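Local coordinates for protein 2-oxoglutarate dehydrogenase E3 component (Thermus thermophilus, PDB 2YQU) that probably oxidises protein-bound dihydrolipoyl groups back to lipoyl groups with NAD(+), using one FAD per subunit, as a lipoamide dehydrogenase (E3), at residues Leu170-Gly175 / Ala191-Leu196; Ile284-His289 / Asp302-Pro307; Gly360-Val365 / Leu389-Thr394. One frame throughout, in Å; residues are numbered along the deposited sequence.

Contact 1: residues Leu170-Gly175 / Ala191-Leu196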
loop_
_atom_site.group_PDB
_atom_site.type_symbol
_atom_site.label_atom_id
_atom_site.label_comp_id
_atom_site.label_asym_id
_atom_site.label_seq_id
_atom_site.Cartn_x
_atom_site.Cartn_y
_atom_site.Cartn_z
ATOM N N LEU A 170 -16.098 22.461 16.724
ATOM C CA LEU A 170 -14.815 22.084 17.309
ATOM C C LEU A 170 -13.747 23.038 16.783
ATOM O O LEU A 170 -13.675 23.277 15.587
ATOM C CB LEU A 170 -14.464 20.645 16.918
ATOM C CG LEU A 170 -13.053 20.162 17.274
ATOM C CD1 LEU A 170 -12.874 20.145 18.785
ATOM C CD2 LEU A 170 -12.810 18.788 16.690
ATOM N N ILE A 171 -12.939 23.599 17.677
ATOM C CA ILE A 171 -11.763 24.353 17.270
ATOM C C ILE A 171 -10.546 23.526 17.651
ATOM O O ILE A 171 -10.434 23.074 18.780
ATOM C CB ILE A 171 -11.704 25.741 17.948
ATOM C CG1 ILE A 171 -12.877 26.613 17.480
ATOM C CG2 ILE A 171 -10.377 26.439 17.640
ATOM C CD1 ILE A 171 -13.092 27.847 18.326
ATOM N N VAL A 172 -9.663 23.309 16.693
ATOM C CA VAL A 172 -8.366 22.690 16.934
ATOM C C VAL A 172 -7.299 23.790 16.937
ATOM O O VAL A 172 -7.076 24.463 15.939
ATOM C CB VAL A 172 -8.029 21.646 15.846
ATOM C CG1 VAL A 172 -6.678 20.999 16.115
ATOM C CG2 VAL A 172 -9.143 20.595 15.722
ATOM N N VAL A 173 -6.645 23.979 18.079
ATOM C CA VAL A 173 -5.538 24.916 18.195
ATOM C C VAL A 173 -4.252 24.151 17.909
ATOM O O VAL A 173 -3.807 23.341 18.723
ATOM C CB VAL A 173 -5.462 25.554 19.606
ATOM C CG1 VAL A 173 -4.331 26.569 19.687
ATOM C CG2 VAL A 173 -6.778 26.227 19.950
ATOM N N GLY A 174 -3.671 24.424 16.751
ATOM C CA GLY A 174 -2.469 23.748 16.297
ATOM C C GLY A 174 -2.748 23.009 15.005
ATOM O O GLY A 174 -3.716 22.258 14.923
ATOM N N GLY A 175 -1.887 23.196 14.010
ATOM C CA GLY A 175 -2.077 22.600 12.699
ATOM C C GLY A 175 -1.099 21.472 12.414
ATOM O O GLY A 175 -0.752 21.238 11.271
ATOM N N ALA A 191 -19.178 17.595 12.635
ATOM C CA ALA A 191 -18.681 18.758 13.358
ATOM C C ALA A 191 -18.226 19.829 12.374
ATOM O O ALA A 191 -17.636 19.527 11.331
ATOM C CB ALA A 191 -17.528 18.365 14.294
ATOM N N GLU A 192 -18.522 21.082 12.699
ATOM C CA GLU A 192 -17.912 22.219 12.024
ATOM C C GLU A 192 -16.561 22.410 12.709
ATOM O O GLU A 192 -16.500 22.678 13.912
ATOM C CB GLU A 192 -18.768 23.482 12.169
ATOM C CG GLU A 192 -20.150 23.358 11.550
ATOM C CD GLU A 192 -20.966 24.640 11.614
ATOM O OE1 GLU A 192 -20.521 25.619 12.251
ATOM O OE2 GLU A 192 -22.067 24.661 11.024
ATOM N N VAL A 193 -15.491 22.223 11.955
ATOM C CA VAL A 193 -14.145 22.193 12.514
ATOM C C VAL A 193 -13.339 23.367 11.979
ATOM O O VAL A 193 -13.322 23.619 10.771
ATOM C CB VAL A 193 -13.444 20.856 12.192
ATOM C CG1 VAL A 193 -12.019 20.834 12.757
ATOM C CG2 VAL A 193 -14.265 19.694 12.735
ATOM N N ILE A 194 -12.702 24.092 12.898
ATOM C CA ILE A 194 -11.810 25.190 12.573
ATOM C C ILE A 194 -10.438 24.869 13.139
ATOM O O ILE A 194 -10.326 24.530 14.310
ATOM C CB ILE A 194 -12.320 26.512 13.196
ATOM C CG1 ILE A 194 -13.710 26.856 12.653
ATOM C CG2 ILE A 194 -11.330 27.636 12.922
ATOM C CD1 ILE A 194 -14.399 27.999 13.399
ATOM N N VAL A 195 -9.404 25.000 12.318
ATOM C CA VAL A 195 -8.034 24.716 12.727
ATOM C C VAL A 195 -7.265 26.036 12.719
ATOM O O VAL A 195 -7.257 26.734 11.717
ATOM C CB VAL A 195 -7.362 23.704 11.770
ATOM C CG1 VAL A 195 -5.910 23.454 12.163
ATOM C CG2 VAL A 195 -8.147 22.396 11.735
ATOM N N LEU A 196 -6.646 26.377 13.848
ATOM C CA LEU A 196 -5.877 27.613 13.986
ATOM C C LEU A 196 -4.401 27.267 14.138
ATOM O O LEU A 196 -4.043 26.468 14.995
ATOM C CB LEU A 196 -6.342 28.383 15.220
ATOM C CG LEU A 196 -7.841 28.665 15.301
ATOM C CD1 LEU A 196 -8.208 29.197 16.668
ATOM C CD2 LEU A 196 -8.244 29.639 14.213
#
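Ile171 holds CG2 anti to its backbone N, and Leu196 holds CG beside its own N, anti to the carbonyl carbon (chi1 -53°). These torsions bring Ile171 CG2 to Leu196 CD1 at 3.6 Å, with the two side chains crossing obliquely. Ile194 packs beside Ile171 on the same face of the sheet. On the other face, Val172 CG2 meets Val193 CG1 at 4.1 Å. The CG2 methyl of Val195 lies against Val172 CB, while its CG1 reaches Gly174 O at 3.7 Å. The backbones run parallel, and five hydrogen bonds join them. The ladder opens with Leu170 N to Glu192 O (2.8 Å) and closes with Gly174 N to Leu196 O (2.7 Å). Between them, Leu170 O and Val172 O accept from Ile194 N and Leu196 N, and Ile194 O accepts from Val172 N. Gly174 has phi 119°, where a CB would strike the preceding carbonyl O. It is the first glycine of what is probably a Rossmann-type GxGxxG motif, consistent with the NAD(+) site predicted at Gly174 and Gly175. Gly175 N is hydrogen-bonded to Glu197. The two strands and helix 177-188 form a beta-alpha-beta unit, with Trp186 of the helix against Leu170. Strand 255-258 flanks 169-173, strand 224-226 flanks 192-196, and Leu251 and Val243 of strands 250-253 and 240-245 cover Ile171 and Leu196.

Contact 2: residues Ile284-His289 / Asp302-Pro307. With FAD (flavin-adenine dinucleotide), chain D.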
loop_
_atom_site.group_PDB
_atom_site.type_symbol
_atom_site.label_atom_id
_atom_site.label_comp_id
_atom_site.label_asym_id
_atom_site.label_seq_id
_atom_site.Cartn_x
_atom_site.Cartn_y
_atom_site.Cartn_z
ATOM N N ILE A 284 16.534 14.856 26.739
ATOM C CA ILE A 284 17.773 14.309 27.288
ATOM C C ILE A 284 18.757 14.206 26.138
ATOM O O ILE A 284 18.501 13.479 25.164
ATOM C CB ILE A 284 17.538 12.916 27.911
ATOM C CG1 ILE A 284 16.520 12.999 29.048
ATOM C CG2 ILE A 284 18.866 12.317 28.406
ATOM C CD1 ILE A 284 15.987 11.667 29.508
ATOM N N PRO A 285 19.864 14.947 26.204
ATOM C CA PRO A 285 20.881 14.858 25.157
ATOM C C PRO A 285 21.468 13.448 25.045
ATOM O O PRO A 285 21.757 12.824 26.049
ATOM C CB PRO A 285 21.948 15.859 25.613
ATOM C CG PRO A 285 21.239 16.777 26.539
ATOM C CD PRO A 285 20.237 15.933 27.235
ATOM N N VAL A 286 21.591 12.957 23.821
ATOM C CA VAL A 286 22.236 11.675 23.556
ATOM C C VAL A 286 23.188 11.789 22.365
ATOM O O VAL A 286 23.080 12.710 21.553
ATOM C CB VAL A 286 21.198 10.557 23.294
ATOM C CG1 VAL A 286 20.413 10.253 24.555
ATOM C CG2 VAL A 286 20.247 10.921 22.157
ATOM N N ASP A 287 24.120 10.848 22.270
ATOM C CA ASP A 287 25.064 10.796 21.156
ATOM C C ASP A 287 24.499 9.909 20.048
ATOM O O ASP A 287 23.325 9.550 20.076
ATOM C CB ASP A 287 26.464 10.350 21.632
ATOM C CG ASP A 287 26.483 8.948 22.224
ATOM O OD1 ASP A 287 27.356 8.689 23.081
ATOM O OD2 ASP A 287 25.685 8.049 21.906
ATOM N N GLU A 288 25.322 9.576 19.059
ATOM C CA GLU A 288 24.846 8.827 17.897
ATOM C C GLU A 288 24.515 7.358 18.191
ATOM O O GLU A 288 23.896 6.693 17.366
ATOM C CB GLU A 288 25.838 8.928 16.731
ATOM C CG GLU A 288 27.283 8.580 17.062
ATOM C CD GLU A 288 28.162 8.548 15.822
ATOM O OE1 GLU A 288 29.226 9.215 15.820
ATOM O OE2 GLU A 288 27.783 7.859 14.844
ATOM N N HIS A 289 24.925 6.857 19.355
ATOM C CA HIS A 289 24.537 5.516 19.798
ATOM C C HIS A 289 23.453 5.535 20.870
ATOM O O HIS A 289 23.175 4.510 21.486
ATOM C CB HIS A 289 25.763 4.775 20.304
ATOM C CG HIS A 289 26.884 4.762 19.318
ATOM N ND1 HIS A 289 27.105 3.711 18.459
ATOM C CD2 HIS A 289 27.823 5.691 19.029
ATOM C CE1 HIS A 289 28.151 3.983 17.697
ATOM N NE2 HIS A 289 28.600 5.180 18.020
ATOM N N ASP A 302 10.469 9.846 22.098
ATOM C CA ASP A 302 10.007 11.213 22.234
ATOM C C ASP A 302 10.784 12.039 23.260
ATOM O O ASP A 302 10.702 13.256 23.229
ATOM C CB ASP A 302 8.525 11.251 22.632
ATOM C CG ASP A 302 7.586 10.944 21.491
ATOM O OD1 ASP A 302 6.361 11.164 21.683
ATOM O OD2 ASP A 302 7.961 10.484 20.394
ATOM N N VAL A 303 11.494 11.392 24.186
ATOM C CA VAL A 303 12.252 12.124 25.201
ATOM C C VAL A 303 13.605 12.663 24.698
ATOM O O VAL A 303 14.228 13.469 25.368
ATOM C CB VAL A 303 12.451 11.288 26.497
ATOM C CG1 VAL A 303 13.657 10.352 26.396
ATOM C CG2 VAL A 303 12.583 12.207 27.698
ATOM N N VAL A 304 14.046 12.227 23.521
ATOM C CA VAL A 304 15.272 12.732 22.912
ATOM C C VAL A 304 14.966 13.397 21.566
ATOM O O VAL A 304 13.829 13.390 21.104
ATOM C CB VAL A 304 16.350 11.615 22.740
ATOM C CG1 VAL A 304 16.596 10.903 24.068
ATOM C CG2 VAL A 304 15.954 10.623 21.676
ATOM N N ARG A 305 15.991 13.982 20.957
ATOM C CA ARG A 305 15.849 14.706 19.688
ATOM C C ARG A 305 15.309 13.814 18.574
ATOM O O ARG A 305 15.443 12.597 18.631
ATOM C CB ARG A 305 17.193 15.312 19.249
ATOM C CG ARG A 305 18.183 14.346 18.569
ATOM C CD ARG A 305 18.814 13.335 19.509
ATOM N NE ARG A 305 19.659 12.364 18.811
ATOM C CZ ARG A 305 19.239 11.205 18.313
ATOM N NH1 ARG A 305 17.960 10.847 18.392
ATOM N NH2 ARG A 305 20.107 10.398 17.721
ATOM N N GLY A 306 14.727 14.438 17.553
ATOM C CA GLY A 306 14.286 13.730 16.364
ATOM C C GLY A 306 12.774 13.636 16.280
ATOM O O GLY A 306 12.082 13.994 17.239
ATOM N N PRO A 307 12.257 13.138 15.149
ATOM C CA PRO A 307 10.808 13.075 14.925
ATOM C C PRO A 307 10.096 12.256 16.000
ATOM O O PRO A 307 10.526 11.148 16.323
ATOM C CB PRO A 307 10.688 12.404 13.546
ATOM C CG PRO A 307 12.004 12.589 12.902
ATOM C CD PRO A 307 13.015 12.607 14.005
HETATM P PA FAD D . 5.542 6.773 24.965
HETATM O O1A FAD D . 4.910 8.055 25.363
HETATM O O2A FAD D . 4.726 5.993 23.926
HETATM O O5B FAD D . 5.809 5.898 26.278
HETATM C C5B FAD D . 6.341 6.509 27.427
HETATM C C4B FAD D . 5.817 5.741 28.622
HETATM O O4B FAD D . 6.631 6.052 29.734
HETATM C C3B FAD D . 4.388 6.128 28.997
HETATM O O3B FAD D . 3.555 4.991 28.977
HETATM C C2B FAD D . 4.502 6.695 30.399
HETATM O O2B FAD D . 3.421 6.305 31.216
HETATM C C1B FAD D . 5.820 6.115 30.886
HETATM N N9A FAD D . 6.571 6.890 31.878
HETATM C C8A FAD D . 7.000 8.190 31.798
HETATM N N7A FAD D . 7.710 8.481 32.903
HETATM C C5A FAD D . 7.741 7.382 33.691
HETATM C C6A FAD D . 8.318 7.118 34.930
HETATM N N6A FAD D . 9.137 7.975 35.535
HETATM N N1A FAD D . 8.160 5.862 35.456
HETATM C C2A FAD D . 7.461 4.870 34.812
HETATM N N3A FAD D . 6.900 5.137 33.581
HETATM C C4A FAD D . 7.037 6.374 33.051
HETATM N N1 FAD D . 3.148 8.214 16.101
HETATM C C2 FAD D . 3.274 7.514 14.921
HETATM O O2 FAD D . 4.372 7.097 14.540
HETATM N N3 FAD D . 2.163 7.277 14.152
HETATM C C4 FAD D . 0.926 7.739 14.542
HETATM O O4 FAD D . -0.041 7.327 13.925
HETATM C C4X FAD D . 0.778 8.444 15.736
HETATM N N5 FAD D . -0.464 8.910 16.139
HETATM C C5X FAD D . -0.572 9.607 17.340
HETATM C C6 FAD D . -1.825 10.078 17.741
HETATM C C7 FAD D . -1.955 10.784 18.946
HETATM C C7M FAD D . -3.335 11.184 19.396
HETATM C C8 FAD D . -0.837 11.011 19.744
HETATM C C8M FAD D . -0.982 11.474 21.171
HETATM C C9 FAD D . 0.414 10.543 19.338
HETATM C C9A FAD D . 0.555 9.847 18.131
HETATM N N10 FAD D . 1.805 9.386 17.710
HETATM C C10 FAD D . 1.905 8.684 16.518
HETATM C "C1'" FAD D . 3.078 9.712 18.448
HETATM C "C2'" FAD D . 3.458 8.500 19.303
HETATM O "O2'" FAD D . 2.421 8.193 20.223
HETATM C "C3'" FAD D . 4.791 8.692 20.019
HETATM O "O3'" FAD D . 5.779 9.089 19.087
HETATM C "C4'" FAD D . 5.250 7.395 20.676
HETATM O "O4'" FAD D . 4.290 6.947 21.603
HETATM C "C5'" FAD D . 6.619 7.580 21.340
HETATM O "O5'" FAD D . 6.998 6.399 22.012
HETATM P P FAD D . 7.925 6.467 23.323
HETATM O O1P FAD D . 8.256 5.076 23.755
HETATM O O2P FAD D . 9.105 7.399 23.117
HETATM O O3P FAD D . 7.029 7.156 24.475
HETATM O O HOH W 1 18.402 14.437 22.638
HETATM O O HOH W 2 22.655 12.270 18.625
#
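Val304 packs its CG1 against Val286 CG1 at 3.9 Å, the two side chains crossing at about a right angle. This is the tight part of the contact. The same Val304 CG1 lies 3.4 Å from Ile284 O. Nearby, Ile284 CD1 rests on Val303 CG2, and the one direct hydrogen bond between the segments runs from Ile284 N to Val303 O (3.0 Å, N-H...O angle 162°). Beside this, the Arg305 side is looser and partly exposed, and two waters bridge it. One donates to Ile284 O and accepts from Arg305 N. A second donates to Val286 O and accepts from Arg305 NE, lying at the guanidinium edge in its plane. Val286 CG2 sits over one face of that group, 3.7 Å from Arg305 NE and offset toward the rim. Arg305 bends at chi2 (-72°), which turns its end back toward Val286. The guanidinium is also held by a salt bridge from NH1 to Glu316 and a hydrogen bond from NH2 to Tyr333. At the start of segment 302-307, Asp302 belongs to the FAD site. Its backbone N donates to FAD O2P at 3.0 Å, and its OD2 accepts from the ribityl hydroxyl O3' of FAD at 2.9 Å. Asp302 OD1 is hydrogen-bonded to Ser139. Both segments are loops on either side of strand 297-299 in the sequence. Ala299 of that strand touches Ile284, Val286 and Val304, and helix 310-326 meets Val304 through Lys312 and Glu316.

Contact 3: residues Gly360-Val365 / Leu389-Thr394; sequences GIPYKV and LAHAKT
An antiparallel strand pair at one edge of the dimerisation-domain sheet brings Lys364 opposite Ala390 as a hydrogen-bonded pair. Lys364 N donates to Ala390 O at 2.8 Å, and Ala390 N returns a bond to Lys364 O. A third bond, Ala392 N to Pro362 O (3.0 Å), comes from 42° above the carbonyl plane, where the chain is leaving the strand. That same Pro362 O lies over the centre of the His391 ring, 3.9 Å above its plane. His391 has CG anti to its backbone N (chi1 -162°), which brings the ring back against Ile361 and Pro362. Ile361 CG2 approaches it obliquely, 3.5 Å from His391 CD2. The ring nitrogen ND1 accepts from Lys393 N, and weakly from Thr394 N. The imidazole thereby bonds to the backbone just after its own strand. An alanine at His391 would probably leave Lys393 N without this acceptor and open a gap beside Ile361 and Pro362. Strand 363-369 is the outermost strand of this five-stranded antiparallel sheet within the chain; strand 385-391 is next, followed by 397-404. On the face carrying Val365, Leu389 CD2 meets Val365 CG2 at 3.8 Å, and Tyr363 lies alongside with its OH hydrogen-bonded to Glu353 of helix 353-359. On the face with Ala390, Lys364 bends at chi3 (-82°) and lays CE 3.5 Å from His391 O. Its NZ forms a salt bridge with Asp395 and shares a water with Ala392 O.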
loop_
_atom_site.group_PDB
_atom_site.type_symbol
_atom_site.label_atom_id
_atom_site.label_comp_id
_atom_site.label_asym_id
_atom_site.label_seq_id
_atom_site.Cartn_x
_atom_site.Cartn_y
_atom_site.Cartn_z
ATOM N N GLY A 360 22.455 23.002 0.551
ATOM C CA GLY A 360 23.145 23.254 -0.704
ATOM C C GLY A 360 23.299 22.059 -1.635
ATOM O O GLY A 360 24.132 22.087 -2.541
ATOM N N ILE A 361 22.491 21.020 -1.430
ATOM C CA ILE A 361 22.570 19.801 -2.237
ATOM C C ILE A 361 21.803 19.983 -3.551
ATOM O O ILE A 361 20.620 20.335 -3.534
ATOM C CB ILE A 361 22.022 18.591 -1.437
ATOM C CG1 ILE A 361 22.870 18.369 -0.176
ATOM C CG2 ILE A 361 22.016 17.330 -2.301
ATOM C CD1 ILE A 361 22.236 17.456 0.864
ATOM N N PRO A 362 22.459 19.748 -4.686
ATOM C CA PRO A 362 21.795 19.867 -5.988
ATOM C C PRO A 362 20.925 18.648 -6.254
ATOM O O PRO A 362 21.389 17.528 -6.035
ATOM C CB PRO A 362 22.963 19.918 -6.969
ATOM C CG PRO A 362 24.039 19.120 -6.315
ATOM C CD PRO A 362 23.868 19.327 -4.832
ATOM N N TYR A 363 19.685 18.861 -6.685
ATOM C CA TYR A 363 18.756 17.754 -6.897
ATOM C C TYR A 363 17.856 17.914 -8.117
ATOM O O TYR A 363 17.707 19.009 -8.683
ATOM C CB TYR A 363 17.905 17.518 -5.636
ATOM C CG TYR A 363 16.998 18.673 -5.267
ATOM C CD1 TYR A 363 15.651 18.654 -5.591
ATOM C CD2 TYR A 363 17.494 19.781 -4.591
ATOM C CE1 TYR A 363 14.816 19.713 -5.262
ATOM C CE2 TYR A 363 16.675 20.846 -4.254
ATOM C CZ TYR A 363 15.333 20.807 -4.586
ATOM O OH TYR A 363 14.505 21.857 -4.254
ATOM N N LYS A 364 17.270 16.787 -8.512
ATOM C CA LYS A 364 16.255 16.727 -9.553
ATOM C C LYS A 364 14.923 16.342 -8.919
ATOM O O LYS A 364 14.881 15.585 -7.944
ATOM C CB LYS A 364 16.630 15.701 -10.620
ATOM C CG LYS A 364 18.101 15.696 -11.001
ATOM C CD LYS A 364 18.451 14.545 -11.935
ATOM C CE LYS A 364 18.681 13.241 -11.178
ATOM N NZ LYS A 364 19.019 12.107 -12.080
ATOM N N VAL A 365 13.847 16.873 -9.484
ATOM C CA VAL A 365 12.494 16.626 -9.015
ATOM C C VAL A 365 11.763 15.794 -10.062
ATOM O O VAL A 365 11.754 16.140 -11.249
ATOM C CB VAL A 365 11.750 17.956 -8.787
ATOM C CG1 VAL A 365 10.281 17.721 -8.472
ATOM C CG2 VAL A 365 12.427 18.767 -7.666
ATOM N N LEU A 389 12.795 13.151 -4.960
ATOM C CA LEU A 389 13.936 14.054 -5.030
ATOM C C LEU A 389 15.190 13.200 -5.150
ATOM O O LEU A 389 15.415 12.344 -4.321
ATOM C CB LEU A 389 13.997 14.914 -3.771
ATOM C CG LEU A 389 12.686 15.628 -3.427
ATOM C CD1 LEU A 389 12.833 16.483 -2.195
ATOM C CD2 LEU A 389 12.218 16.466 -4.608
ATOM N N ALA A 390 15.990 13.417 -6.188
ATOM C CA ALA A 390 17.210 12.628 -6.391
ATOM C C ALA A 390 18.427 13.522 -6.594
ATOM O O ALA A 390 18.325 14.598 -7.171
ATOM C CB ALA A 390 17.042 11.708 -7.578
ATOM N N HIS A 391 19.587 13.067 -6.139
ATOM C CA HIS A 391 20.798 13.860 -6.251
ATOM C C HIS A 391 21.108 14.107 -7.730
ATOM O O HIS A 391 21.047 13.189 -8.543
ATOM C CB HIS A 391 21.961 13.155 -5.556
ATOM C CG HIS A 391 23.109 14.058 -5.249
ATOM N ND1 HIS A 391 24.024 14.441 -6.205
ATOM C CD2 HIS A 391 23.476 14.679 -4.104
ATOM C CE1 HIS A 391 24.915 15.249 -5.659
ATOM N NE2 HIS A 391 24.606 15.409 -4.384
ATOM N N ALA A 392 21.440 15.348 -8.067
ATOM C CA ALA A 392 21.653 15.758 -9.458
ATOM C C ALA A 392 22.819 15.036 -10.123
ATOM O O ALA A 392 22.812 14.814 -11.331
ATOM C CB ALA A 392 21.859 17.261 -9.527
ATOM N N LYS A 393 23.811 14.654 -9.336
ATOM C CA LYS A 393 25.002 14.009 -9.868
ATOM C C LYS A 393 24.962 12.485 -9.750
ATOM O O LYS A 393 25.268 11.795 -10.719
ATOM C CB LYS A 393 26.245 14.556 -9.173
ATOM C CG LYS A 393 27.552 14.082 -9.789
ATOM C CD LYS A 393 28.752 14.778 -9.147
ATOM C CE LYS A 393 30.042 14.512 -9.918
ATOM N NZ LYS A 393 31.049 13.838 -9.051
ATOM N N THR A 394 24.599 11.962 -8.571
ATOM C CA THR A 394 24.673 10.513 -8.309
ATOM C C THR A 394 23.370 9.754 -8.571
ATOM O O THR A 394 23.365 8.525 -8.594
ATOM C CB THR A 394 25.082 10.237 -6.847
ATOM O OG1 THR A 394 24.073 10.741 -5.957
ATOM C CG2 THR A 394 26.356 10.995 -6.462
HETATM O O HOH W 3 21.792 12.412 -12.282
#

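How the contacts relate
The three contacts follow one another along the chain and none touches another. Contacts 1 and 2 both belong to the nucleotide-binding part of the chain, yet their centres are about 31 Å apart. Contact 2 reaches the flavin cofactor directly through Asp302. Contact 1 belongs to the strand-turn-helix unit predicted to bind NAD(+), and the side chain of Val172 is about 11 Å from a bound FAD. Contact 3 lies in the dimerisation domain, away from the cofactor and nucleotide sites. Its centre is about 28 Å from that of contact 2 and about 37 Å from that of contact 1. The other subunit also contributes to the cofactor site, since His434 of the second subunit is hydrogen-bonded to FAD through its backbone O.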